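Local coordinates for protein heat-inducible transcription repressor hrcA homolog (Thermotoga maritima, PDB 1STZ) that probably represses class I heat shock genes (the grpE-dnaK-dnaJ and groELS operons) as a DNA-binding negative regulator of their transcription, at residues Ala123-Ala128 with Leu232-Glu237; Gly133-Glu138 with Val304-Ser309. All blocks are in the same frame, centred on the assembly; numbering follows the deposited sequence.

Interaction 1 (Ala123-Ala128 with Leu232-Glu237); sequences AGNLLA and LDAGLE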
loop_
_atom_site.group_PDB
_atom_site.type_symbol
_atom_site.label_atom_id
_atom_site.label_comp_id
_atom_site.label_asym_id
_atom_site.label_seq_id
_atom_site.Cartn_x
_atom_site.Cartn_y
_atom_site.Cartn_z
ATOM N N ALA A 123 9.434 -7.780 -2.460
ATOM C CA ALA A 123 9.248 -7.977 -3.890
ATOM C C ALA A 123 8.527 -9.293 -4.192
ATOM O O ALA A 123 7.568 -9.299 -4.953
ATOM C CB ALA A 123 10.594 -7.900 -4.647
ATOM N N GLY A 124 8.957 -10.386 -3.584
ATOM C CA GLY A 124 8.403 -11.702 -3.875
ATOM C C GLY A 124 6.951 -11.785 -3.458
ATOM O O GLY A 124 6.080 -12.289 -4.195
ATOM N N ASN A 125 6.667 -11.202 -2.302
ATOM C CA ASN A 125 5.334 -11.217 -1.769
ATOM C C ASN A 125 4.346 -10.322 -2.520
ATOM O O ASN A 125 3.183 -10.710 -2.688
ATOM C CB ASN A 125 5.364 -10.947 -0.274
ATOM C CG ASN A 125 5.830 -12.190 0.518
ATOM O OD1 ASN A 125 5.081 -13.151 0.674
ATOM N ND2 ASN A 125 7.089 -12.192 0.951
ATOM N N LEU A 126 4.790 -9.153 -2.989
ATOM C CA LEU A 126 3.902 -8.288 -3.759
ATOM C C LEU A 126 3.621 -8.922 -5.141
ATOM O O LEU A 126 2.493 -8.903 -5.626
ATOM C CB LEU A 126 4.498 -6.899 -3.938
ATOM C CG LEU A 126 3.587 -5.912 -4.678
ATOM C CD1 LEU A 126 2.312 -5.632 -3.896
ATOM C CD2 LEU A 126 4.296 -4.589 -4.942
ATOM N N LEU A 127 4.668 -9.462 -5.751
ATOM C CA LEU A 127 4.577 -10.135 -7.028
ATOM C C LEU A 127 3.603 -11.333 -6.955
ATOM O O LEU A 127 2.747 -11.480 -7.811
ATOM C CB LEU A 127 5.967 -10.615 -7.473
ATOM C CG LEU A 127 6.394 -10.699 -8.942
ATOM C CD1 LEU A 127 7.496 -11.740 -9.158
ATOM C CD2 LEU A 127 5.314 -10.897 -9.918
ATOM N N ALA A 128 3.771 -12.188 -5.952
ATOM C CA ALA A 128 2.898 -13.349 -5.733
ATOM C C ALA A 128 1.455 -12.929 -5.510
ATOM O O ALA A 128 0.528 -13.500 -6.089
ATOM C CB ALA A 128 3.375 -14.161 -4.520
ATOM N N LEU A 232 14.235 -17.589 -2.130
ATOM C CA LEU A 232 13.089 -17.142 -1.337
ATOM C C LEU A 232 11.811 -17.449 -2.109
ATOM O O LEU A 232 11.679 -17.020 -3.258
ATOM C CB LEU A 232 13.156 -15.628 -1.132
ATOM C CG LEU A 232 11.928 -14.977 -0.467
ATOM C CD1 LEU A 232 12.354 -13.827 0.431
ATOM C CD2 LEU A 232 10.883 -14.476 -1.487
ATOM N N ASP A 233 10.870 -18.153 -1.495
ATOM C CA ASP A 233 9.602 -18.470 -2.152
ATOM C C ASP A 233 8.429 -17.730 -1.499
ATOM O O ASP A 233 8.466 -17.393 -0.330
ATOM C CB ASP A 233 9.349 -19.981 -2.164
ATOM C CG ASP A 233 9.245 -20.566 -0.787
ATOM O OD1 ASP A 233 10.287 -20.657 -0.096
ATOM O OD2 ASP A 233 8.166 -20.960 -0.294
ATOM N N ALA A 234 7.385 -17.492 -2.268
ATOM C CA ALA A 234 6.164 -16.880 -1.730
ATOM C C ALA A 234 4.971 -17.228 -2.617
ATOM O O ALA A 234 5.142 -17.470 -3.800
ATOM C CB ALA A 234 6.339 -15.370 -1.661
ATOM N N GLY A 235 3.769 -17.217 -2.060
ATOM C CA GLY A 235 2.556 -17.472 -2.819
ATOM C C GLY A 235 2.165 -18.933 -3.077
ATOM O O GLY A 235 1.342 -19.219 -3.960
ATOM N N LEU A 236 2.722 -19.875 -2.332
ATOM C CA LEU A 236 2.305 -21.284 -2.495
ATOM C C LEU A 236 0.785 -21.446 -2.363
ATOM O O LEU A 236 0.153 -22.216 -3.101
ATOM C CB LEU A 236 3.027 -22.185 -1.510
ATOM C CG LEU A 236 2.568 -23.650 -1.491
ATOM C CD1 LEU A 236 2.648 -24.275 -2.884
ATOM C CD2 LEU A 236 3.414 -24.413 -0.455
ATOM N N GLU A 237 0.221 -20.675 -1.449
ATOM C CA GLU A 237 -1.208 -20.610 -1.199
ATOM C C GLU A 237 -2.040 -20.250 -2.426
ATOM O O GLU A 237 -3.151 -20.766 -2.584
ATOM C CB GLU A 237 -1.460 -19.589 -0.081
ATOM C CG GLU A 237 -2.906 -19.363 0.276
ATOM C CD GLU A 237 -3.061 -18.642 1.601
ATOM O OE1 GLU A 237 -2.208 -17.764 1.914
ATOM O OE2 GLU A 237 -4.038 -18.957 2.327
#
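Asn125 ND2 is the side-chain polar atom held at this contact, and one hydrogen bond grips it, to Phe121 O one turn earlier in the helix. Asn125 CG stands beside its own backbone N, anti to the carbonyl carbon (chi1 -76°). The bond helps set the turn of the amide, with OD1 left facing the Ala234 methyl, 3.5 Å from Ala234 CB. No hydrogen bond crosses between 123-128 and 232-237, so the contact is one of small groups in close packing. Ala234 is its centre. Its CB points at the helix and lies 4.0 Å from Gly124 O, which also takes the helical bond from Ala128 N. Ala128 CB faces the strand too, 4.3 Å from Ala234 CB. Two glycines allow this closeness. Gly124 has no side chain, so Leu232 CD2 comes to 4.4 Å from Gly124 CA. The bare CA of Gly235 lets Ala128 CB approach to 3.8 Å; Gly235 also has a positive phi (82°) and is the N-cap of helix 236-241. The axes of helical segment 123-128 and strand segment 232-234 come within 7.8 Å and cross at -29°. Helix 116-131 thus packs on edge strand 231-234, with strand 134-138 beside that strand and helix 314-334 touching Ala123 and Leu127.

Interaction 2 (Gly133-Glu138 with Val304-Ser309); sequences GYVLIE and VYLFTS
Tyr134 CG is anti to the backbone N (chi1 -178°), while Phe307 CG is anti to the carbonyl carbon (chi1 -66°). These torsions set the two side chains alongside each other, pointing the same way. Phe307 CD1 meets the edge of the Tyr134 ring, 4.2 Å from Tyr134 CD1. Leu136 CD1 adds an oblique contact, 4.3 Å from Phe307 CE1. On the other face, Val135 CG2 lies 4.0 Å from Leu306 CD2 in an oblique crossing, and Ile137 runs beside Val304. Four backbone bonds join the strands. Phe307 N to Tyr134 O is 2.8 Å and almost straight (179°); the return bond from Tyr134 N to Phe307 O is similar. Leu136 and Tyr305 form the second hydrogen-bonded pair, with Tyr305 N 2.8 Å from Leu136 O. With no side chain, Gly133 lets Leu306 CD2 come to 3.7 Å from its CA, and the Thr308 methyl CG2 lies there too. Tyr305 OH bonds Leu263 O. This is regular antiparallel pairing of central strand 299-309 with its neighbour 134-138 in a five-stranded sheet; helices 116-131 and 314-334 pack on the face of Val135, Val304 and Leu306, in a C-terminal domain assigned to the GAF clan.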
loop_
_atom_site.group_PDB
_atom_site.type_symbol
_atom_site.label_atom_id
_atom_site.label_comp_id
_atom_site.label_asym_id
_atom_site.label_seq_id
_atom_site.Cartn_x
_atom_site.Cartn_y
_atom_site.Cartn_z
ATOM N N GLY A 133 0.274 -15.987 -8.103
ATOM C CA GLY A 133 1.262 -16.987 -8.473
ATOM C C GLY A 133 2.178 -17.433 -7.350
ATOM O O GLY A 133 2.029 -17.036 -6.178
ATOM N N TYR A 134 3.116 -18.286 -7.720
ATOM C CA TYR A 134 4.174 -18.777 -6.851
ATOM C C TYR A 134 5.476 -18.182 -7.352
ATOM O O TYR A 134 5.816 -18.368 -8.506
ATOM C CB TYR A 134 4.280 -20.296 -6.965
ATOM C CG TYR A 134 5.323 -20.971 -6.082
ATOM C CD1 TYR A 134 6.376 -21.683 -6.630
ATOM C CD2 TYR A 134 5.220 -20.935 -4.708
ATOM C CE1 TYR A 134 7.312 -22.345 -5.817
ATOM C CE2 TYR A 134 6.153 -21.584 -3.890
ATOM C CZ TYR A 134 7.196 -22.276 -4.460
ATOM O OH TYR A 134 8.122 -22.910 -3.664
ATOM N N VAL A 135 6.194 -17.492 -6.477
ATOM C CA VAL A 135 7.433 -16.812 -6.820
ATOM C C VAL A 135 8.663 -17.441 -6.173
ATOM O O VAL A 135 8.646 -17.777 -4.990
ATOM C CB VAL A 135 7.342 -15.337 -6.426
ATOM C CG1 VAL A 135 8.679 -14.615 -6.618
ATOM C CG2 VAL A 135 6.252 -14.673 -7.221
ATOM N N LEU A 136 9.712 -17.633 -6.971
ATOM C CA LEU A 136 11.051 -17.934 -6.466
ATOM C C LEU A 136 11.961 -16.791 -6.857
ATOM O O LEU A 136 11.981 -16.400 -8.021
ATOM C CB LEU A 136 11.602 -19.219 -7.068
ATOM C CG LEU A 136 10.873 -20.515 -6.771
ATOM C CD1 LEU A 136 11.630 -21.639 -7.435
ATOM C CD2 LEU A 136 10.700 -20.809 -5.279
ATOM N N ILE A 137 12.675 -16.228 -5.887
ATOM C CA ILE A 137 13.737 -15.261 -6.144
ATOM C C ILE A 137 15.058 -15.857 -5.669
ATOM O O ILE A 137 15.215 -16.169 -4.495
ATOM C CB ILE A 137 13.489 -13.945 -5.401
ATOM C CG1 ILE A 137 12.126 -13.358 -5.797
ATOM C CG2 ILE A 137 14.612 -12.941 -5.697
ATOM C CD1 ILE A 137 11.844 -12.010 -5.217
ATOM N N GLU A 138 16.004 -15.993 -6.588
ATOM C CA GLU A 138 17.355 -16.382 -6.267
ATOM C C GLU A 138 18.065 -15.264 -5.457
ATOM O O GLU A 138 18.207 -14.148 -5.951
ATOM C CB GLU A 138 18.103 -16.679 -7.558
ATOM C CG GLU A 138 19.351 -17.511 -7.384
ATOM C CD GLU A 138 20.072 -17.792 -8.687
ATOM O OE1 GLU A 138 19.893 -17.039 -9.680
ATOM O OE2 GLU A 138 20.854 -18.768 -8.715
ATOM N N VAL A 304 14.636 -14.458 -11.134
ATOM C CA VAL A 304 13.301 -14.449 -10.556
ATOM C C VAL A 304 12.372 -15.290 -11.426
ATOM O O VAL A 304 12.419 -15.202 -12.646
ATOM C CB VAL A 304 12.738 -13.022 -10.500
ATOM C CG1 VAL A 304 11.367 -12.994 -9.841
ATOM C CG2 VAL A 304 13.700 -12.097 -9.765
ATOM N N TYR A 305 11.525 -16.084 -10.784
ATOM C CA TYR A 305 10.566 -16.959 -11.449
ATOM C C TYR A 305 9.174 -16.749 -10.874
ATOM O O TYR A 305 9.008 -16.723 -9.662
ATOM C CB TYR A 305 10.951 -18.419 -11.260
ATOM C CG TYR A 305 12.334 -18.744 -11.746
ATOM C CD1 TYR A 305 13.429 -18.564 -10.927
ATOM C CD2 TYR A 305 12.544 -19.240 -13.026
ATOM C CE1 TYR A 305 14.709 -18.867 -11.368
ATOM C CE2 TYR A 305 13.810 -19.533 -13.476
ATOM C CZ TYR A 305 14.892 -19.351 -12.643
ATOM O OH TYR A 305 16.162 -19.673 -13.078
ATOM N N LEU A 306 8.192 -16.575 -11.758
ATOM C CA LEU A 306 6.771 -16.556 -11.412
ATOM C C LEU A 306 6.063 -17.738 -12.099
ATOM O O LEU A 306 5.985 -17.803 -13.332
ATOM C CB LEU A 306 6.156 -15.268 -11.948
ATOM C CG LEU A 306 4.855 -14.680 -11.403
ATOM C CD1 LEU A 306 3.975 -14.196 -12.520
ATOM C CD2 LEU A 306 4.095 -15.541 -10.430
ATOM N N PHE A 307 5.510 -18.632 -11.313
ATOM C CA PHE A 307 4.759 -19.764 -11.813
ATOM C C PHE A 307 3.289 -19.527 -11.529
ATOM O O PHE A 307 2.920 -19.210 -10.413
ATOM C CB PHE A 307 5.191 -21.057 -11.123
ATOM C CG PHE A 307 6.594 -21.464 -11.418
ATOM C CD1 PHE A 307 7.625 -21.096 -10.570
ATOM C CD2 PHE A 307 6.879 -22.260 -12.512
ATOM C CE1 PHE A 307 8.942 -21.503 -10.833
ATOM C CE2 PHE A 307 8.166 -22.648 -12.778
ATOM C CZ PHE A 307 9.207 -22.259 -11.930
ATOM N N THR A 308 2.452 -19.685 -12.550
ATOM C CA THR A 308 1.006 -19.669 -12.385
ATOM C C THR A 308 0.442 -20.790 -13.199
ATOM O O THR A 308 1.146 -21.401 -13.987
ATOM C CB THR A 308 0.404 -18.336 -12.920
ATOM O OG1 THR A 308 0.744 -18.163 -14.305
ATOM C CG2 THR A 308 1.013 -17.111 -12.225
ATOM N N SER A 309 -0.842 -21.047 -13.052
ATOM C CA SER A 309 -1.564 -21.724 -14.114
ATOM C C SER A 309 -1.348 -20.988 -15.448
ATOM O O SER A 309 -1.219 -19.757 -15.483
ATOM C CB SER A 309 -3.049 -21.768 -13.817
ATOM O OG SER A 309 -3.732 -22.335 -14.914
#

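In the fold
Both interactions are buried, and both reach the same sheet of the C-terminal domain: interaction 2 pairs two of its strands, and interaction 1 packs a helix on its edge strand. Strand 134-138 joins them: it pairs with 299-309 in interaction 2 and, on its other edge, with 231-234, which carries interaction 1. Ala234 O to Val135 N and Leu232 O to Ile137 N, each 2.9 Å, are the probable hydrogen bonds between the two contacts. In interaction 1 small residues let the helix lie close to the sheet, where interaction 2 uses backbone bonds and large side chains. Partly exposed Asn125 and Gly235 leave interaction 1 less enclosed than interaction 2.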